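Local coordinates for putative glucarate dehydratase (Pseudomonas fluorescens, PDB 4IT1), which probably catalyses the magnesium-dependent dehydration of D-glucarate to 5-dehydro-4-deoxy-D-glucarate, at residues G285-F297 against S308-G320. Numbering follows the deposited sequence.
Sequences GLPLATNMVVTDF and SVQIVLADHHYWG. With MG (magnesium ion), chain E.
Val294 O and Trp319 NE1 meet through one water that four groups grip: it donates to Val294 O and Leu313 O and accepts from Tyr318 OH and from Trp319 NE1, the last at 2.9 Å in the indole plane. The peptide at Thr295 lies over one face of that indole, its O 3.5 Å above the Trp319 ring plane. The opposite end of the indole points its CE3–CZ3 edge over the centre of the Phe297 ring, a T-shaped pair with centroids 5.0 Å apart and planes at 90°; Lys330 of the second subunit makes a cation-pi contact with Phe297. Replacing Trp319 by an alanine would probably cost the shared water one of its two donors, leaving Tyr318 OH as the other, and would take the edge partner from the Phe297 face. Strands 288-290 and 311-314 are parallel neighbours in the enolase-superfamily (β/α)7β barrel, joined by a β-α-β crossover through helix 297-306. Leu313 N gives Thr290 O a nearly straight bond (3.0 Å, 163°). At the strands' start Gln310, its chain bent at chi2, folds back alongside Leu288: OE1 takes Leu288 N in the carbonyl plane at 2.8 Å, while Gln310 N reaches Leu288 O at 2.9 Å. Thr290 sets CG2 against Val309 CG1 at 3.7 Å, and its OG1 accepts from Met292 N and Val293 N and bonds Asp269. Past the strand end, Asn291 turns CG between its backbone N and carbonyl carbon (chi1 62°), putting OD1 2.2 Å from the magnesium, which Asp243, Glu268 and three waters also bind; ND2 bonds one of those waters and a second that bridges to Leu313 O and Tyr318 OH.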
loop_
_atom_site.group_PDB
_atom_site.type_symbol
_atom_site.label_atom_id
_atom_site.label_comp_id
_atom_site.label_asym_id
_atom_site.label_seq_id
_atom_site.Cartn_x
_atom_site.Cartn_y
_atom_site.Cartn_z
ATOM N N GLY A 285 -22.667 -20.657 1.000
ATOM C CA GLY A 285 -22.100 -19.995 -0.173
ATOM C C GLY A 285 -22.415 -18.504 -0.226
ATOM O O GLY A 285 -22.105 -17.837 -1.214
ATOM N N LEU A 286 -23.021 -17.973 0.838
ATOM C CA LEU A 286 -23.412 -16.553 0.889
ATOM C C LEU A 286 -22.239 -15.573 0.983
ATOM O O LEU A 286 -21.201 -15.898 1.584
ATOM C CB LEU A 286 -24.379 -16.309 2.039
ATOM C CG LEU A 286 -25.795 -16.837 1.810
ATOM C CD1 LEU A 286 -26.595 -16.737 3.098
ATOM C CD2 LEU A 286 -26.491 -16.105 0.667
ATOM N N PRO A 287 -22.398 -14.366 0.390
ATOM C CA PRO A 287 -21.344 -13.350 0.468
ATOM C C PRO A 287 -21.336 -12.655 1.828
ATOM O O PRO A 287 -22.262 -11.892 2.155
ATOM C CB PRO A 287 -21.705 -12.353 -0.650
ATOM C CG PRO A 287 -23.035 -12.789 -1.199
ATOM C CD PRO A 287 -23.594 -13.858 -0.310
ATOM N N LEU A 288 -20.298 -12.929 2.615
ATOM C CA LEU A 288 -20.188 -12.357 3.955
ATOM C C LEU A 288 -19.220 -11.192 3.992
ATOM O O LEU A 288 -18.095 -11.271 3.483
ATOM C CB LEU A 288 -19.822 -13.421 4.985
ATOM C CG LEU A 288 -20.724 -14.660 5.014
ATOM C CD1 LEU A 288 -20.244 -15.635 6.074
ATOM C CD2 LEU A 288 -22.186 -14.293 5.237
ATOM N N ALA A 289 -19.688 -10.101 4.587
ATOM C CA ALA A 289 -18.896 -8.898 4.777
ATOM C C ALA A 289 -18.613 -8.748 6.264
ATOM O O ALA A 289 -19.337 -9.313 7.094
ATOM C CB ALA A 289 -19.661 -7.683 4.271
ATOM N N THR A 290 -17.576 -7.982 6.603
ATOM C CA THR A 290 -17.244 -7.751 8.004
ATOM C C THR A 290 -16.644 -6.379 8.274
ATOM O O THR A 290 -15.936 -5.820 7.446
ATOM C CB THR A 290 -16.248 -8.814 8.542
ATOM O OG1 THR A 290 -16.179 -8.728 9.975
ATOM C CG2 THR A 290 -14.855 -8.604 7.974
ATOM N N ASN A 291 -16.936 -5.846 9.450
ATOM C CA ASN A 291 -16.025 -4.895 10.074
ATOM C C ASN A 291 -15.818 -5.227 11.561
ATOM O O ASN A 291 -15.668 -4.346 12.410
ATOM C CB ASN A 291 -16.399 -3.430 9.778
ATOM C CG ASN A 291 -17.766 -3.024 10.297
ATOM O OD1 ASN A 291 -18.503 -3.804 10.904
ATOM N ND2 ASN A 291 -18.110 -1.766 10.056
ATOM N N MET A 292 -15.804 -6.527 11.845
ATOM C CA MET A 292 -15.657 -7.045 13.208
ATOM C C MET A 292 -14.541 -8.066 13.301
ATOM O O MET A 292 -13.711 -7.984 14.204
ATOM C CB MET A 292 -16.963 -7.651 13.718
ATOM C CG MET A 292 -17.963 -6.601 14.189
ATOM S SD MET A 292 -19.566 -7.278 14.648
ATOM C CE MET A 292 -19.230 -7.877 16.311
ATOM N N VAL A 293 -14.513 -9.015 12.365
ATOM C CA VAL A 293 -13.498 -10.062 12.397
ATOM C C VAL A 293 -12.257 -9.747 11.559
ATOM O O VAL A 293 -11.237 -10.425 11.670
ATOM C CB VAL A 293 -14.076 -11.449 12.077
ATOM C CG1 VAL A 293 -15.163 -11.794 13.079
ATOM C CG2 VAL A 293 -14.609 -11.508 10.646
ATOM N N VAL A 294 -12.337 -8.717 10.722
ATOM C CA VAL A 294 -11.163 -8.235 10.000
ATOM C C VAL A 294 -11.118 -6.725 10.180
ATOM O O VAL A 294 -11.770 -5.979 9.441
ATOM C CB VAL A 294 -11.175 -8.631 8.495
ATOM C CG1 VAL A 294 -9.989 -8.028 7.762
ATOM C CG2 VAL A 294 -11.152 -10.138 8.331
ATOM N N THR A 295 -10.364 -6.291 11.189
ATOM C CA THR A 295 -10.278 -4.883 11.557
ATOM C C THR A 295 -8.837 -4.399 11.583
ATOM O O THR A 295 -8.594 -3.221 11.843
ATOM C CB THR A 295 -10.922 -4.591 12.932
ATOM O OG1 THR A 295 -10.194 -5.280 13.965
ATOM C CG2 THR A 295 -12.377 -5.024 12.957
ATOM N N ASP A 296 -7.887 -5.300 11.324
ATOM C CA ASP A 296 -6.468 -4.929 11.221
ATOM C C ASP A 296 -5.721 -5.942 10.365
ATOM O O ASP A 296 -6.289 -6.956 9.955
ATOM C CB ASP A 296 -5.806 -4.753 12.610
ATOM C CG ASP A 296 -5.585 -6.082 13.353
ATOM O OD1 ASP A 296 -5.181 -7.097 12.742
ATOM O OD2 ASP A 296 -5.794 -6.100 14.575
ATOM N N PHE A 297 -4.447 -5.675 10.102
ATOM C CA PHE A 297 -3.694 -6.474 9.147
ATOM C C PHE A 297 -3.443 -7.927 9.565
ATOM O O PHE A 297 -3.397 -8.820 8.717
ATOM C CB PHE A 297 -2.413 -5.754 8.721
ATOM C CG PHE A 297 -2.670 -4.559 7.844
ATOM C CD1 PHE A 297 -2.866 -4.714 6.471
ATOM C CD2 PHE A 297 -2.744 -3.278 8.389
ATOM C CE1 PHE A 297 -3.119 -3.615 5.660
ATOM C CE2 PHE A 297 -2.988 -2.174 7.578
ATOM C CZ PHE A 297 -3.178 -2.343 6.212
ATOM N N SER A 308 -12.761 -16.735 5.829
ATOM C CA SER A 308 -13.902 -16.358 6.680
ATOM C C SER A 308 -14.848 -15.345 6.052
ATOM O O SER A 308 -16.068 -15.449 6.207
ATOM C CB SER A 308 -13.420 -15.790 8.014
ATOM O OG SER A 308 -12.643 -16.731 8.722
ATOM N N VAL A 309 -14.280 -14.353 5.372
ATOM C CA VAL A 309 -15.065 -13.270 4.795
ATOM C C VAL A 309 -14.722 -13.043 3.328
ATOM O O VAL A 309 -13.598 -13.299 2.889
ATOM C CB VAL A 309 -14.915 -11.947 5.586
ATOM C CG1 VAL A 309 -15.401 -12.130 7.008
ATOM C CG2 VAL A 309 -13.480 -11.438 5.565
ATOM N N GLN A 310 -15.706 -12.556 2.583
ATOM C CA GLN A 310 -15.550 -12.315 1.158
ATOM C C GLN A 310 -15.447 -10.825 0.870
ATOM O O GLN A 310 -15.057 -10.434 -0.224
ATOM C CB GLN A 310 -16.724 -12.929 0.400
ATOM C CG GLN A 310 -16.753 -14.451 0.452
ATOM C CD GLN A 310 -17.087 -14.994 1.836
ATOM O OE1 GLN A 310 -18.117 -14.647 2.420
ATOM N NE2 GLN A 310 -16.211 -15.851 2.368
ATOM N N ILE A 311 -15.789 -10.002 1.866
ATOM C CA ILE A 311 -15.829 -8.551 1.709
ATOM C C ILE A 311 -15.360 -7.862 2.988
ATOM O O ILE A 311 -15.867 -8.144 4.074
ATOM C CB ILE A 311 -17.258 -8.040 1.377
ATOM C CG1 ILE A 311 -17.774 -8.619 0.052
ATOM C CG2 ILE A 311 -17.274 -6.519 1.338
ATOM C CD1 ILE A 311 -19.270 -8.887 0.026
ATOM N N VAL A 312 -14.409 -6.948 2.847
ATOM C CA VAL A 312 -13.925 -6.162 3.968
ATOM C C VAL A 312 -14.455 -4.735 3.883
ATOM O O VAL A 312 -14.244 -4.042 2.885
ATOM C CB VAL A 312 -12.381 -6.138 4.031
ATOM C CG1 VAL A 312 -11.913 -5.296 5.211
ATOM C CG2 VAL A 312 -11.830 -7.553 4.141
ATOM N N LEU A 313 -15.157 -4.310 4.931
ATOM C CA LEU A 313 -15.535 -2.908 5.060
ATOM C C LEU A 313 -14.438 -2.145 5.796
ATOM O O LEU A 313 -14.331 -2.218 7.019
ATOM C CB LEU A 313 -16.883 -2.761 5.772
ATOM C CG LEU A 313 -18.046 -3.622 5.260
ATOM C CD1 LEU A 313 -19.305 -3.281 6.030
ATOM C CD2 LEU A 313 -18.290 -3.464 3.761
ATOM N N ALA A 314 -13.609 -1.441 5.035
ATOM C CA ALA A 314 -12.565 -0.589 5.591
ATOM C C ALA A 314 -13.149 0.646 6.285
ATOM O O ALA A 314 -14.322 0.980 6.102
ATOM C CB ALA A 314 -11.585 -0.178 4.501
ATOM N N ASP A 315 -12.312 1.308 7.077
ATOM C CA ASP A 315 -12.684 2.469 7.890
ATOM C C ASP A 315 -11.361 3.111 8.254
ATOM O O ASP A 315 -10.581 2.539 9.021
ATOM C CB ASP A 315 -13.431 2.026 9.151
ATOM C CG ASP A 315 -13.972 3.191 9.973
ATOM O OD1 ASP A 315 -13.291 4.234 10.084
ATOM O OD2 ASP A 315 -15.087 3.043 10.528
ATOM N N HIS A 316 -11.092 4.281 7.678
ATOM C CA HIS A 316 -9.759 4.865 7.757
ATOM C C HIS A 316 -9.399 5.253 9.189
ATOM O O HIS A 316 -8.218 5.413 9.516
ATOM C CB HIS A 316 -9.637 6.077 6.826
ATOM C CG HIS A 316 -10.389 7.286 7.294
ATOM N ND1 HIS A 316 -11.730 7.476 7.028
ATOM C CD2 HIS A 316 -9.989 8.364 8.009
ATOM C CE1 HIS A 316 -12.122 8.624 7.555
ATOM N NE2 HIS A 316 -11.084 9.182 8.157
ATOM N N HIS A 317 -10.424 5.403 10.026
ATOM C CA HIS A 317 -10.239 5.852 11.399
ATOM C C HIS A 317 -9.432 4.863 12.211
ATOM O O HIS A 317 -8.538 5.260 12.960
ATOM C CB HIS A 317 -11.579 6.083 12.076
ATOM C CG HIS A 317 -12.401 7.151 11.433
ATOM N ND1 HIS A 317 -13.594 6.888 10.798
ATOM C CD2 HIS A 317 -12.206 8.487 11.333
ATOM C CE1 HIS A 317 -14.103 8.016 10.339
ATOM N NE2 HIS A 317 -13.278 9.001 10.648
ATOM N N TYR A 318 -9.735 3.578 12.063
ATOM C CA TYR A 318 -9.033 2.580 12.869
ATOM C C TYR A 318 -8.049 1.718 12.108
ATOM O O TYR A 318 -7.194 1.076 12.715
ATOM C CB TYR A 318 -9.992 1.741 13.719
ATOM C CG TYR A 318 -11.002 0.912 12.976
ATOM C CD1 TYR A 318 -10.645 -0.301 12.381
ATOM C CD2 TYR A 318 -12.332 1.302 12.926
ATOM C CE1 TYR A 318 -11.585 -1.076 11.722
ATOM C CE2 TYR A 318 -13.283 0.527 12.271
ATOM C CZ TYR A 318 -12.901 -0.656 11.664
ATOM O OH TYR A 318 -13.845 -1.430 11.014
ATOM N N TRP A 319 -8.139 1.716 10.783
ATOM C CA TRP A 319 -7.169 0.963 9.992
ATOM C C TRP A 319 -5.819 1.652 9.893
ATOM O O TRP A 319 -4.849 1.058 9.417
ATOM C CB TRP A 319 -7.717 0.642 8.614
ATOM C CG TRP A 319 -8.475 -0.623 8.590
ATOM C CD1 TRP A 319 -9.813 -0.782 8.807
ATOM C CD2 TRP A 319 -7.948 -1.928 8.330
ATOM N NE1 TRP A 319 -10.156 -2.112 8.698
ATOM C CE2 TRP A 319 -9.031 -2.834 8.389
ATOM C CE3 TRP A 319 -6.671 -2.417 8.031
ATOM C CZ2 TRP A 319 -8.875 -4.205 8.163
ATOM C CZ3 TRP A 319 -6.515 -3.792 7.800
ATOM C CH2 TRP A 319 -7.612 -4.666 7.882
ATOM N N GLY A 320 -5.755 2.903 10.345
ATOM C CA GLY A 320 -4.483 3.624 10.401
ATOM C C GLY A 320 -4.342 4.773 9.414
ATOM O O GLY A 320 -3.233 5.191 9.110
HETATM MG MG MG E . -20.629 -3.424 11.242
HETATM O O HOH W 1 -15.786 -0.438 8.957
HETATM O O HOH W 2 -20.697 -1.358 10.876
HETATM O O HOH W 3 -12.757 -3.375 9.205
HETATM O O HOH W 4 -6.324 -1.473 12.456
HETATM O O HOH W 5 -20.606 -5.496 11.853
HETATM O O HOH W 6 -20.298 -2.974 13.210
#